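PDB 2D4P: Fe-S binding reductase, putative from Thermus thermophilus, which is of unknown function but has a GNAT-type acetyltransferase fold and may therefore transfer acyl groups. Local coordinates for residues A[13-23]-A[41-49]. Numbering follows the deposited sequence.
Sequences RLNRLAGKRPV and EEGEEPMGF
In this GNAT-like fold, helix 11-16 and the turn after it pack on the beta hairpin of strands 38-42 and 45-56. Leu-17, Pro-46 and Phe-49 form the apolar centre of the contact. Leu-17 lies over the strand backbone at a classic beta bulge, where Met-47 and Gly-48 stand opposite the single residue Ala-40. Its CD1 comes within 3.3 Å of Gly-48 N, and its CD2 packs against the Met-47 carbonyl carbon. CD1 also touches Pro-46 CB. Cutting Leu-17 back to an alanine removes CG, CD1 and CD2 and would probably leave a gap over Pro-46 and the Met-47 to Gly-48 backbone, with CB still near the Phe-49 ring.

With CG between the backbone N and the carbonyl carbon (chi1 68°), the Phe-49 ring is turned toward Leu-14 and Leu-17. Leu-17 CB is at its edge, 3.8 Å from Phe-49 CD2. Leu-14 CD2 packs on Phe-49 CB at 3.6 Å. Val-23 CG2 meets the ring at CZ.

Val-23 is itself held by Asn-15. The Asn-15 amide accepts from Val-23 N and donates to Val-23 O, which ties the returning chain to the helix.

Arg-13 and Arg-16 both pack on the Pro-46 ring and reach acidic side chains of the hairpin. The Arg-16 guanidinium lays one face over Pro-46 CD, and its NH2 forms a salt bridge with Glu-45 OE2 at 3.4 Å. The two charged planes stand 77° apart. The stronger partner of Glu-45 is Arg-71.

The Arg-13 chain is extended and carries NE past Pro-46 to Glu-41. This salt bridge rests on charge alone, because Glu-41 OE2 is off the guanidinium plane and no N-H points at it. The stronger partner of Glu-41 is Arg-4, by a salt bridge to OE2. A water in the guanidinium plane completes the link: it accepts from Arg-13 NE at 2.9 Å and donates to Glu-41 OE2 at 2.7 Å.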
loop_
_atom_site.group_PDB
_atom_site.type_symbol
_atom_site.label_atom_id
_atom_site.label_comp_id
_atom_site.label_asym_id
_atom_site.label_seq_id
_atom_site.Cartn_x
_atom_site.Cartn_y
_atom_site.Cartn_z
ATOM N N ARG A 13 11.859 10.216 3.915
ATOM C CA ARG A 13 10.525 10.222 4.492
ATOM C C ARG A 13 9.938 8.821 4.510
ATOM O O ARG A 13 9.362 8.408 5.515
ATOM C CB ARG A 13 9.586 11.107 3.671
ATOM C CG ARG A 13 9.807 12.586 3.781
ATOM C CD ARG A 13 8.788 13.330 2.942
ATOM N NE ARG A 13 8.811 14.777 3.112
ATOM C CZ ARG A 13 9.579 15.596 2.426
ATOM N NH1 ARG A 13 10.445 15.127 1.531
ATOM N NH2 ARG A 13 9.502 16.906 2.660
ATOM N N LEU A 14 10.064 8.091 3.393
ATOM C CA LEU A 14 9.569 6.721 3.351
ATOM C C LEU A 14 10.270 5.869 4.405
ATOM O O LEU A 14 9.632 5.129 5.124
ATOM C CB LEU A 14 9.767 6.089 1.979
ATOM C CG LEU A 14 8.909 6.651 0.836
ATOM C CD1 LEU A 14 9.141 5.783 -0.420
ATOM C CD2 LEU A 14 7.473 6.628 1.201
ATOM N N ASN A 15 11.580 6.021 4.503
ATOM C CA ASN A 15 12.363 5.173 5.383
ATOM C C ASN A 15 12.149 5.546 6.834
ATOM O O ASN A 15 12.266 4.708 7.724
ATOM C CB ASN A 15 13.816 5.198 4.940
ATOM C CG ASN A 15 14.057 4.247 3.798
ATOM O OD1 ASN A 15 13.985 3.040 3.988
ATOM N ND2 ASN A 15 14.290 4.775 2.599
ATOM N N ARG A 16 11.763 6.791 7.090
ATOM C CA ARG A 16 11.351 7.165 8.447
ATOM C C ARG A 16 10.117 6.367 8.892
ATOM O O ARG A 16 9.909 6.166 10.093
ATOM C CB ARG A 16 11.067 8.673 8.546
ATOM C CG ARG A 16 12.284 9.499 8.910
ATOM C CD ARG A 16 12.033 10.999 8.784
ATOM N NE ARG A 16 11.110 11.450 9.822
ATOM C CZ ARG A 16 10.482 12.629 9.835
ATOM N NH1 ARG A 16 10.653 13.506 8.838
ATOM N NH2 ARG A 16 9.667 12.922 10.851
ATOM N N LEU A 17 9.301 5.929 7.927
ATOM C CA LEU A 17 8.115 5.107 8.175
ATOM C C LEU A 17 8.331 3.604 8.024
ATOM O O LEU A 17 7.424 2.824 8.300
ATOM C CB LEU A 17 6.994 5.497 7.201
ATOM C CG LEU A 17 6.506 6.939 7.329
ATOM C CD1 LEU A 17 5.893 7.395 6.010
ATOM C CD2 LEU A 17 5.549 7.091 8.511
ATOM N N ALA A 18 9.508 3.199 7.554
ATOM C CA ALA A 18 9.739 1.825 7.100
ATOM C C ALA A 18 10.292 0.865 8.183
ATOM O O ALA A 18 10.499 -0.315 7.912
ATOM C CB ALA A 18 10.683 1.838 5.912
ATOM N N GLY A 19 10.515 1.381 9.387
ATOM C CA GLY A 19 10.942 0.572 10.501
ATOM C C GLY A 19 12.239 -0.183 10.179
ATOM O O GLY A 19 13.227 0.419 9.733
ATOM N N LYS A 20 12.218 -1.494 10.394
ATOM C CA LYS A 20 13.404 -2.324 10.211
ATOM C C LYS A 20 13.463 -2.956 8.838
ATOM O O LYS A 20 14.250 -3.872 8.615
ATOM C CB LYS A 20 13.458 -3.395 11.298
ATOM C CG LYS A 20 13.637 -2.815 12.682
ATOM C CD LYS A 20 13.543 -3.881 13.749
ATOM C CE LYS A 20 13.604 -3.266 15.109
ATOM N NZ LYS A 20 13.647 -4.293 16.199
ATOM N N ARG A 21 12.602 -2.511 7.928
ATOM C CA ARG A 21 12.559 -3.026 6.560
ATOM C C ARG A 21 12.612 -1.852 5.583
ATOM O O ARG A 21 11.589 -1.312 5.150
ATOM C CB ARG A 21 11.315 -3.888 6.330
ATOM C CG ARG A 21 11.296 -5.159 7.142
ATOM C CD ARG A 21 9.931 -5.830 7.193
ATOM N NE ARG A 21 9.268 -5.836 5.885
ATOM C CZ ARG A 21 7.969 -5.581 5.666
ATOM N NH1 ARG A 21 7.141 -5.283 6.681
ATOM N NH2 ARG A 21 7.497 -5.634 4.413
ATOM N N PRO A 22 13.824 -1.462 5.232
ATOM C CA PRO A 22 14.032 -0.252 4.439
ATOM C C PRO A 22 13.523 -0.387 3.007
ATOM O O PRO A 22 13.426 -1.477 2.435
ATOM C CB PRO A 22 15.560 -0.049 4.471
ATOM C CG PRO A 22 16.149 -1.335 4.907
ATOM C CD PRO A 22 15.086 -2.148 5.567
ATOM N N VAL A 23 13.176 0.758 2.448
ATOM C CA VAL A 23 12.793 0.889 1.051
ATOM C C VAL A 23 14.021 1.382 0.318
ATOM O O VAL A 23 14.606 2.421 0.675
ATOM C CB VAL A 23 11.635 1.937 0.886
ATOM C CG1 VAL A 23 11.190 2.028 -0.573
ATOM C CG2 VAL A 23 10.473 1.586 1.792
ATOM N N GLU A 41 1.105 12.373 4.547
ATOM C CA GLU A 41 1.849 13.408 5.270
ATOM C C GLU A 41 0.883 14.244 6.076
ATOM O O GLU A 41 -0.145 14.591 5.554
ATOM C CB GLU A 41 2.402 14.407 4.265
ATOM C CG GLU A 41 3.677 14.020 3.630
ATOM C CD GLU A 41 4.148 15.073 2.650
ATOM O OE1 GLU A 41 3.371 15.900 2.060
ATOM O OE2 GLU A 41 5.344 15.050 2.444
ATOM N N GLU A 42 1.254 14.624 7.301
ATOM C CA GLU A 42 0.521 15.619 8.102
ATOM C C GLU A 42 1.436 16.810 8.238
ATOM O O GLU A 42 2.417 16.774 8.995
ATOM C CB GLU A 42 0.184 15.066 9.496
ATOM C CG GLU A 42 -0.715 15.962 10.338
ATOM C CD GLU A 42 -2.154 15.883 9.887
ATOM O OE1 GLU A 42 -2.890 14.975 10.341
ATOM O OE2 GLU A 42 -2.533 16.718 9.063
ATOM N N GLY A 43 1.139 17.858 7.484
ATOM C CA GLY A 43 2.093 18.923 7.291
ATOM C C GLY A 43 3.198 18.281 6.495
ATOM O O GLY A 43 2.946 17.749 5.414
ATOM N N GLU A 44 4.417 18.303 7.029
ATOM C CA GLU A 44 5.532 17.595 6.399
ATOM C C GLU A 44 6.094 16.503 7.313
ATOM O O GLU A 44 7.181 15.991 7.080
ATOM C CB GLU A 44 6.613 18.589 5.904
ATOM C CG GLU A 44 6.569 18.821 4.373
ATOM C CD GLU A 44 7.114 20.187 3.934
ATOM O OE1 GLU A 44 7.329 20.407 2.703
ATOM O OE2 GLU A 44 7.311 21.060 4.816
ATOM N N GLU A 45 5.339 16.143 8.346
ATOM C CA GLU A 45 5.577 14.926 9.100
ATOM C C GLU A 45 5.102 13.774 8.203
ATOM O O GLU A 45 3.944 13.766 7.795
ATOM C CB GLU A 45 4.762 14.967 10.396
ATOM C CG GLU A 45 5.018 13.835 11.380
ATOM C CD GLU A 45 6.387 13.925 12.041
ATOM O OE1 GLU A 45 7.045 14.987 11.948
ATOM O OE2 GLU A 45 6.815 12.928 12.657
ATOM N N PRO A 46 5.976 12.842 7.831
ATOM C CA PRO A 46 5.504 11.654 7.117
ATOM C C PRO A 46 4.587 10.830 8.025
ATOM O O PRO A 46 4.850 10.696 9.210
ATOM C CB PRO A 46 6.788 10.876 6.788
ATOM C CG PRO A 46 7.906 11.785 7.080
ATOM C CD PRO A 46 7.440 12.849 8.006
ATOM N N MET A 47 3.514 10.283 7.470
ATOM C CA MET A 47 2.552 9.561 8.285
ATOM C C MET A 47 2.244 8.154 7.772
ATOM O O MET A 47 1.634 7.371 8.491
ATOM C CB MET A 47 1.251 10.362 8.402
ATOM C CG MET A 47 1.353 11.600 9.325
ATOM S SD MET A 47 1.736 11.154 11.025
ATOM C CE MET A 47 0.156 10.481 11.576
ATOM N N GLY A 48 2.647 7.833 6.546
ATOM C CA GLY A 48 2.454 6.493 6.038
ATOM C C GLY A 48 2.808 6.400 4.576
ATOM O O GLY A 48 3.043 7.418 3.906
ATOM N N PHE A 49 2.822 5.180 4.069
ATOM C CA PHE A 49 2.962 4.985 2.632
ATOM C C PHE A 49 2.343 3.667 2.219
ATOM O O PHE A 49 2.176 2.766 3.035
ATOM C CB PHE A 49 4.446 5.065 2.200
ATOM C CG PHE A 49 5.317 3.921 2.708
ATOM C CD1 PHE A 49 5.374 2.706 2.044
ATOM C CD2 PHE A 49 6.136 4.109 3.807
ATOM C CE1 PHE A 49 6.167 1.687 2.514
ATOM C CE2 PHE A 49 6.941 3.083 4.281
ATOM C CZ PHE A 49 6.962 1.883 3.622
HETATM O O HOH W 1 6.515 14.682 4.888
#